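Local structure of oxidoreductase protein (5UI9) at residues 42-47 with 53-58; 8-13 with 19-24; 203-206 with 211-214. The protein probably catalyses an NAD-dependent oxidation or reduction as a member of the GFO/IDH/MocA family, and binds NAD and (2S)-2,3-dihydroxy-2-methylpropanoic acid. All blocks are in the same frame, centred on the assembly; numbering follows the deposited sequence.

Contact 1: residues 42-47 with 53-58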
loop_
_atom_site.group_PDB
_atom_site.type_symbol
_atom_site.label_atom_id
_atom_site.label_comp_id
_atom_site.label_asym_id
_atom_site.label_seq_id
_atom_site.Cartn_x
_atom_site.Cartn_y
_atom_site.Cartn_z
ATOM N N ARG A 42 33.018 21.886 -14.636
ATOM C CA ARG A 42 32.382 21.792 -13.311
ATOM C C ARG A 42 33.297 22.296 -12.201
ATOM O O ARG A 42 32.847 22.973 -11.277
ATOM C CB ARG A 42 31.968 20.350 -13.003
ATOM C CG ARG A 42 30.887 19.786 -13.914
ATOM C CD ARG A 42 29.611 20.617 -13.918
ATOM N NE ARG A 42 29.082 20.836 -12.574
ATOM C CZ ARG A 42 28.012 21.577 -12.288
ATOM N NH1 ARG A 42 27.327 22.193 -13.249
ATOM N NH2 ARG A 42 27.618 21.699 -11.024
ATOM N N LEU A 43 34.576 21.955 -12.299
ATOM C CA LEU A 43 35.587 22.418 -11.355
ATOM C C LEU A 43 35.690 23.946 -11.347
ATOM O O LEU A 43 35.792 24.558 -10.290
ATOM C CB LEU A 43 36.939 21.796 -11.715
ATOM C CG LEU A 43 38.041 21.814 -10.665
ATOM C CD1 LEU A 43 37.662 20.956 -9.466
ATOM C CD2 LEU A 43 39.343 21.330 -11.295
ATOM N N LYS A 44 35.646 24.545 -12.535
ATOM C CA LYS A 44 35.645 26.006 -12.705
ATOM C C LYS A 44 34.365 26.642 -12.136
ATOM O O LYS A 44 34.430 27.602 -11.367
ATOM C CB LYS A 44 35.776 26.349 -14.198
ATOM C CG LYS A 44 35.994 27.817 -14.543
ATOM C CD LYS A 44 37.379 28.305 -14.138
ATOM C CE LYS A 44 37.803 29.533 -14.935
ATOM N NZ LYS A 44 36.770 30.606 -14.919
ATOM N N LEU A 45 33.214 26.098 -12.522
ATOM C CA LEU A 45 31.917 26.659 -12.143
ATOM C C LEU A 45 31.702 26.614 -10.627
ATOM O O LEU A 45 31.378 27.632 -10.013
ATOM C CB LEU A 45 30.792 25.925 -12.881
ATOM C CG LEU A 45 29.399 26.560 -12.905
ATOM C CD1 LEU A 45 28.750 26.363 -14.270
ATOM C CD2 LEU A 45 28.499 26.011 -11.799
ATOM N N VAL A 46 31.913 25.442 -10.032
ATOM C CA VAL A 46 31.739 25.256 -8.589
ATOM C C VAL A 46 32.839 25.965 -7.790
ATOM O O VAL A 46 32.564 26.541 -6.731
ATOM C CB VAL A 46 31.642 23.749 -8.221
ATOM C CG1 VAL A 46 31.685 23.525 -6.712
ATOM C CG2 VAL A 46 30.368 23.159 -8.819
ATOM N N GLY A 47 34.072 25.926 -8.290
ATOM C CA GLY A 47 35.181 26.636 -7.648
ATOM C C GLY A 47 34.952 28.140 -7.573
ATOM O O GLY A 47 35.150 28.747 -6.519
ATOM N N GLU A 53 39.951 27.930 -3.795
ATOM C CA GLU A 53 41.234 28.117 -4.490
ATOM C C GLU A 53 41.834 26.783 -4.940
ATOM O O GLU A 53 42.280 26.660 -6.077
ATOM C CB GLU A 53 42.241 28.873 -3.602
ATOM N N ARG A 54 41.842 25.800 -4.041
ATOM C CA ARG A 54 42.423 24.481 -4.308
ATOM C C ARG A 54 41.483 23.623 -5.158
ATOM O O ARG A 54 40.404 23.234 -4.712
ATOM C CB ARG A 54 42.741 23.765 -2.995
ATOM C CG ARG A 54 43.761 24.486 -2.120
ATOM C CD ARG A 54 44.109 23.663 -0.886
ATOM N NE ARG A 54 44.702 22.373 -1.249
ATOM C CZ ARG A 54 44.826 21.314 -0.445
ATOM N NH1 ARG A 54 44.410 21.344 0.821
ATOM N NH2 ARG A 54 45.381 20.200 -0.920
ATOM N N ARG A 55 41.908 23.328 -6.384
ATOM C CA ARG A 55 41.069 22.655 -7.364
ATOM C C ARG A 55 41.870 21.554 -8.034
ATOM O O ARG A 55 42.945 21.818 -8.570
ATOM C CB ARG A 55 40.592 23.659 -8.407
ATOM C CG ARG A 55 39.777 24.800 -7.827
ATOM C CD ARG A 55 39.264 25.742 -8.902
ATOM N NE ARG A 55 38.769 26.997 -8.329
ATOM C CZ ARG A 55 38.203 27.986 -9.019
ATOM N NH1 ARG A 55 38.031 27.898 -10.340
ATOM N NH2 ARG A 55 37.791 29.077 -8.377
ATOM N N TYR A 56 41.339 20.330 -8.005
ATOM C CA TYR A 56 42.044 19.150 -8.499
ATOM C C TYR A 56 41.302 18.465 -9.639
ATOM O O TYR A 56 40.079 18.313 -9.594
ATOM C CB TYR A 56 42.268 18.175 -7.341
ATOM C CG TYR A 56 43.295 18.687 -6.361
ATOM C CD1 TYR A 56 42.929 19.539 -5.321
ATOM C CD2 TYR A 56 44.640 18.348 -6.491
ATOM C CE1 TYR A 56 43.863 20.024 -4.420
ATOM C CE2 TYR A 56 45.592 18.833 -5.595
ATOM C CZ TYR A 56 45.195 19.671 -4.559
ATOM O OH TYR A 56 46.109 20.164 -3.660
ATOM N N GLY A 57 42.058 18.056 -10.658
ATOM C CA GLY A 57 41.533 17.277 -11.769
ATOM C C GLY A 57 41.390 15.788 -11.482
ATOM O O GLY A 57 40.744 15.076 -12.253
ATOM N N ASP A 58 42.010 15.308 -10.404
ATOM C CA ASP A 58 41.891 13.905 -9.995
ATOM C C ASP A 58 42.112 13.722 -8.494
ATOM O O ASP A 58 42.922 14.417 -7.884
ATOM C CB ASP A 58 42.865 13.016 -10.773
ATOM C CG ASP A 58 44.320 13.355 -10.501
ATOM O OD1 ASP A 58 44.815 14.335 -11.091
ATOM O OD2 ASP A 58 44.962 12.647 -9.693
#

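Contact 2: residues 8-13 with 19-24. With MG (magnesium ion), chain E.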
loop_
_atom_site.group_PDB
_atom_site.type_symbol
_atom_site.label_atom_id
_atom_site.label_comp_id
_atom_site.label_asym_id
_atom_site.label_seq_id
_atom_site.Cartn_x
_atom_site.Cartn_y
_atom_site.Cartn_z
ATOM N N GLY A 8 37.138 20.233 4.806
ATOM C CA GLY A 8 36.710 19.151 3.923
ATOM C C GLY A 8 37.232 19.298 2.512
ATOM O O GLY A 8 37.560 20.395 2.067
ATOM N N ALA A 9 37.330 18.175 1.816
ATOM C CA ALA A 9 37.531 18.167 0.371
ATOM C C ALA A 9 36.321 17.485 -0.234
ATOM O O ALA A 9 35.955 16.404 0.211
ATOM C CB ALA A 9 38.793 17.418 0.009
ATOM N N LEU A 10 35.698 18.112 -1.231
ATOM C CA LEU A 10 34.550 17.518 -1.914
ATOM C C LEU A 10 34.998 17.002 -3.281
ATOM O O LEU A 10 35.667 17.715 -4.029
ATOM C CB LEU A 10 33.400 18.516 -2.032
ATOM C CG LEU A 10 32.132 17.977 -2.723
ATOM C CD1 LEU A 10 30.861 18.450 -2.036
ATOM C CD2 LEU A 10 32.098 18.345 -4.205
ATOM N N ILE A 11 34.643 15.758 -3.584
ATOM C CA ILE A 11 34.986 15.108 -4.855
ATOM C C ILE A 11 33.683 14.801 -5.592
ATOM O O ILE A 11 32.863 14.026 -5.104
ATOM C CB ILE A 11 35.758 13.793 -4.624
ATOM C CG1 ILE A 11 37.023 14.040 -3.785
ATOM C CG2 ILE A 11 36.120 13.132 -5.959
ATOM C CD1 ILE A 11 37.646 12.767 -3.258
ATOM N N GLY A 12 33.519 15.405 -6.769
ATOM C CA GLY A 12 32.326 15.251 -7.600
ATOM C C GLY A 12 31.524 16.532 -7.556
ATOM O O GLY A 12 30.591 16.637 -6.788
ATOM N N CYS A 13 31.906 17.507 -8.377
ATOM C CA CYS A 13 31.292 18.842 -8.380
ATOM C C CYS A 13 30.097 18.914 -9.338
ATOM O O CYS A 13 30.014 19.812 -10.184
ATOM C CB CYS A 13 32.344 19.896 -8.746
ATOM S SG CYS A 13 33.662 20.058 -7.519
ATOM N N ASN A 19 24.343 21.706 -3.834
ATOM C CA ASN A 19 23.580 21.743 -2.575
ATOM C C ASN A 19 24.464 21.421 -1.381
ATOM O O ASN A 19 24.338 22.044 -0.337
ATOM C CB ASN A 19 22.403 20.762 -2.580
ATOM C CG ASN A 19 21.393 21.066 -3.661
ATOM O OD1 ASN A 19 20.816 22.149 -3.702
ATOM N ND2 ASN A 19 21.176 20.103 -4.548
ATOM N N GLN A 20 25.338 20.431 -1.536
ATOM C CA GLN A 20 26.251 20.039 -0.464
ATOM C C GLN A 20 27.240 21.165 -0.144
ATOM O O GLN A 20 27.514 21.427 1.026
ATOM C CB GLN A 20 26.963 18.720 -0.801
ATOM C CG GLN A 20 25.997 17.543 -0.822
ATOM C CD GLN A 20 26.619 16.213 -1.191
ATOM O OE1 GLN A 20 25.987 15.412 -1.881
ATOM N NE2 GLN A 20 27.837 15.954 -0.721
ATOM N N MET A 21 27.724 21.844 -1.187
ATOM C CA MET A 21 28.595 23.018 -1.041
ATOM C C MET A 21 27.919 24.198 -0.342
ATOM O O MET A 21 28.527 24.827 0.532
ATOM C CB MET A 21 29.132 23.473 -2.409
ATOM C CG MET A 21 30.119 22.506 -3.049
ATOM S SD MET A 21 31.658 22.244 -2.139
ATOM C CE MET A 21 32.389 23.885 -2.245
ATOM N N HIS A 22 26.676 24.507 -0.721
ATOM C CA HIS A 22 25.898 25.532 -0.007
ATOM C C HIS A 22 25.782 25.158 1.463
ATOM O O HIS A 22 26.053 25.979 2.343
ATOM C CB HIS A 22 24.482 25.694 -0.573
ATOM C CG HIS A 22 24.401 26.505 -1.830
ATOM N ND1 HIS A 22 24.802 27.821 -1.893
ATOM C CD2 HIS A 22 23.909 26.205 -3.056
ATOM C CE1 HIS A 22 24.592 28.286 -3.112
ATOM N NE2 HIS A 22 24.051 27.325 -3.837
ATOM N N ALA A 23 25.390 23.911 1.720
ATOM C CA ALA A 23 25.200 23.431 3.093
ATOM C C ALA A 23 26.482 23.468 3.934
ATOM O O ALA A 23 26.430 23.816 5.112
ATOM C CB ALA A 23 24.612 22.030 3.094
ATOM N N TRP A 24 27.619 23.121 3.336
ATOM C CA TRP A 24 28.899 23.166 4.067
ATOM C C TRP A 24 29.245 24.572 4.564
ATOM O O TRP A 24 29.853 24.717 5.624
ATOM C CB TRP A 24 30.060 22.610 3.234
ATOM C CG TRP A 24 30.093 21.119 3.146
ATOM C CD1 TRP A 24 30.077 20.375 2.009
ATOM C CD2 TRP A 24 30.173 20.188 4.231
ATOM N NE1 TRP A 24 30.126 19.041 2.312
ATOM C CE2 TRP A 24 30.184 18.898 3.670
ATOM C CE3 TRP A 24 30.220 20.319 5.622
ATOM C CZ2 TRP A 24 30.238 17.747 4.449
ATOM C CZ3 TRP A 24 30.277 19.176 6.393
ATOM C CH2 TRP A 24 30.288 17.906 5.808
HETATM MG MG MG E . 30.746 26.026 7.363
HETATM O O HOH W 1 31.637 27.765 8.635
#

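Contact 3: residues 203-206 with 211-214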
loop_
_atom_site.group_PDB
_atom_site.type_symbol
_atom_site.label_atom_id
_atom_site.label_comp_id
_atom_site.label_asym_id
_atom_site.label_seq_id
_atom_site.Cartn_x
_atom_site.Cartn_y
_atom_site.Cartn_z
ATOM N N ARG A 203 8.342 -1.044 -15.978
ATOM C CA ARG A 203 8.677 0.194 -16.677
ATOM C C ARG A 203 7.446 0.705 -17.402
ATOM O O ARG A 203 6.932 0.027 -18.273
ATOM C CB ARG A 203 9.812 -0.025 -17.674
ATOM C CG ARG A 203 10.283 1.260 -18.343
ATOM C CD ARG A 203 11.575 1.042 -19.106
ATOM N NE ARG A 203 11.442 0.050 -20.170
ATOM C CZ ARG A 203 10.937 0.273 -21.383
ATOM N NH1 ARG A 203 10.481 1.476 -21.742
ATOM N NH2 ARG A 203 10.884 -0.727 -22.251
ATOM N N VAL A 204 6.979 1.892 -17.023
ATOM C CA VAL A 204 5.870 2.566 -17.698
ATOM C C VAL A 204 6.380 3.572 -18.742
ATOM O O VAL A 204 5.920 3.572 -19.880
ATOM C CB VAL A 204 4.952 3.275 -16.676
ATOM C CG1 VAL A 204 3.803 3.999 -17.385
ATOM C CG2 VAL A 204 4.423 2.265 -15.663
ATOM N N ASN A 205 7.322 4.424 -18.342
ATOM C CA ASN A 205 7.851 5.493 -19.204
ATOM C C ASN A 205 8.598 4.888 -20.404
ATOM O O ASN A 205 9.589 4.175 -20.219
ATOM C CB ASN A 205 8.782 6.402 -18.382
ATOM C CG ASN A 205 9.190 7.681 -19.105
ATOM O OD1 ASN A 205 9.159 7.777 -20.331
ATOM N ND2 ASN A 205 9.593 8.675 -18.325
ATOM N N PRO A 206 8.129 5.171 -21.636
ATOM C CA PRO A 206 8.813 4.622 -22.819
ATOM C C PRO A 206 10.184 5.248 -23.140
ATOM O O PRO A 206 10.937 4.655 -23.897
ATOM C CB PRO A 206 7.812 4.877 -23.954
ATOM C CG PRO A 206 7.030 6.064 -23.512
ATOM C CD PRO A 206 6.977 6.016 -22.009
ATOM N N GLU A 211 13.411 0.351 -14.591
ATOM C CA GLU A 211 12.110 0.277 -13.920
ATOM C C GLU A 211 11.794 1.597 -13.214
ATOM O O GLU A 211 12.642 2.145 -12.507
ATOM C CB GLU A 211 12.042 -0.934 -12.958
ATOM C CG GLU A 211 12.517 -0.746 -11.513
ATOM C CD GLU A 211 13.997 -0.419 -11.353
ATOM O OE1 GLU A 211 14.785 -0.601 -12.311
ATOM O OE2 GLU A 211 14.381 0.031 -10.250
ATOM N N ASP A 212 10.585 2.116 -13.426
ATOM C CA ASP A 212 10.167 3.374 -12.792
ATOM C C ASP A 212 9.007 3.218 -11.817
ATOM O O ASP A 212 8.479 4.210 -11.329
ATOM C CB ASP A 212 9.865 4.458 -13.839
ATOM C CG ASP A 212 8.797 4.054 -14.830
ATOM O OD1 ASP A 212 8.334 2.901 -14.791
ATOM O OD2 ASP A 212 8.420 4.896 -15.669
ATOM N N VAL A 213 8.633 1.971 -11.532
ATOM C CA VAL A 213 7.592 1.657 -10.576
ATOM C C VAL A 213 8.056 0.426 -9.814
ATOM O O VAL A 213 8.519 -0.535 -10.426
ATOM C CB VAL A 213 6.237 1.361 -11.262
ATOM C CG1 VAL A 213 5.157 1.103 -10.212
ATOM C CG2 VAL A 213 5.827 2.514 -12.175
ATOM N N ALA A 214 7.957 0.476 -8.489
ATOM C CA ALA A 214 8.346 -0.638 -7.634
ATOM C C ALA A 214 7.434 -0.695 -6.421
ATOM O O ALA A 214 7.151 0.332 -5.796
ATOM C CB ALA A 214 9.802 -0.510 -7.203
HETATM O O HOH W 2 9.235 7.701 -15.360
#

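Contact 1: residues 42-47 with 53-58
Leu43 of helix 42-47 and Arg55 of strand 54-56 face each other where the two backbones run nearly antiparallel, their axes 159° apart and 9.2 Å at closest approach. The CA atoms of Leu43 and Arg55 lie 6.8 Å apart, and those of Gly47 and Glu53 are the next nearest pair, one helical turn on. No hydrogen bond spans the two segments. Leu43 holds CG anti to its own N (chi1 -163°), which carries both methyls to the strand backbone: CD2 rests 3.5 Å from Tyr56 O, CD1 lies almost as near that oxygen, and CG packs on Arg55 CB at 3.9 Å. The Arg55 chain, extended from CG to NE, lays its guanidinium against the backbone at Gly47. Gly47 CA sits over the centre of one guanidinium face, 3.5 Å above the plane, and with no side chain on Gly47 the flat group can lie directly against the backbone. Lys44 CD reaches the guanidinium edge in plane, 3.9 Å from Arg55 NH1. The charges of the two basic residues are probably balanced by Asp48, which forms salt bridges with Arg55 NH2 and Lys44 NZ; Arg55 NE is hydrogen-bonded to Ile52 O. Tyr56 points away from helix 42-47, its side chain packing on Ala61 and Leu62, and its OH takes a nearly straight bond from Arg54 NH2 (2.8 Å), in the guanidinium plane, besides bonding Asp65. Arg42 touches NAD. The pairing is the second half of the beta-alpha-beta crossover 30-36, 40-50, 54-56, in which a helix packs on the edge strand of a Rossmann fold.

Contact 2: residues 8-13 with 19-24
Leu10 reaches from strand 8-11 into the flank of helix 19-24, whose axis is nearly antiparallel to the strand (168°). Leu10 CB already lies 4.1 Å from Met21 SD. With CG anti to the backbone N (chi1 -179°), which sets CD1 against the helix, the leucine touches three residues there. Leu10 CD1 meets Met21 SD at 3.9 Å and Gln20 CB at 4.1 Å, the glutamine chain crossing the leucine at about a right angle; Leu10 CD1 also approaches the Trp24 indole at its edge, 4.4 Å from Trp24 NE1. This is the first beta-alpha pair of the Rossmann fold: between strand and helix runs the turn carrying Gly12, part of a GxGxxA sequence, and Ile11 and Gly12 touch NAD. Gly12 has a positive phi of 108°, where a CB would press on the preceding carbonyl oxygen. Met21, bent at chi2 and chi3, folds its sulfur onto Leu10 while its other contacts include Ile32 and Val46. The polar ends beside this apolar patch are satisfied elsewhere: Asp72 OD2 accepts from both Gln20 NE2 and Trp24 NE1, and Gln97 donates to Gln20 OE1. Trp24 O binds the magnesium ion at 2.4 Å, joined by a water, Val27 O and Ala30 O.

Contact 3: residues 203-206 with 211-214
The carboxylate of Asp212 presents the syn sides of its two oxygens to consecutive backbone amides of the 203-206 loop. Val204 N gives Asp212 OD1 a nearly straight bond of 2.8 Å, and Asn205 N gives Asp212 OD2 one of 2.9 Å; the donors stand 16° and 21° out of the carboxylate plane. Asp212 CG lies between its own N and carbonyl carbon (chi1 58°), which turns the acid to the loop. Asp212 OD2 also accepts from a water 2.9 Å away that in turn accepts from Asn205 ND2, so the two side chains are bridged as well; Asn205 OD1 accepts from Lys207 N. The Arg203 guanidinium has Asn205 O and Pro206 CA at its edge, in plane, and Arg203 NH1 donates to Asn205 O at 3.2 Å. Beside these polar links, Val204 CG2 meets Val213 CG2 at 3.8 Å, and Phe149 of the second subunit packs on both valines. Glu211 points away from the loop, its carboxylate bonded to Tyr330 OH and to the amides of Phe174 and Ile176. A classic beta bulge, with Asp212 and Val213 together opposite Lys202, opens strand 213-220 where a loop connects it to antiparallel strand 194-202 in the large sheet of the C-terminal domain.

Along the chain the contacts follow in series: contact 2, then contact 1, then contact 3. Contacts 1 and 2 are neighbours, their centres about 11 Å apart, in successive beta-alpha-beta units of the NAD-binding Rossmann region, which share strand 30-36 of the parallel sheet. They touch directly: Arg42 NE lies 2.8 Å from Cys13 O, a probable hydrogen bond, and Val46 packs on Cys13 and Met21. Helix 40-50 thus links the NAD-binding turn to the edge of the sheet. Contact 3 belongs to the mixed sheet of the C-terminal domain, about 36 Å from contact 1 and 31 Å from contact 2, centre to centre. It reaches the second subunit, whereas the other two lie beside the cofactor.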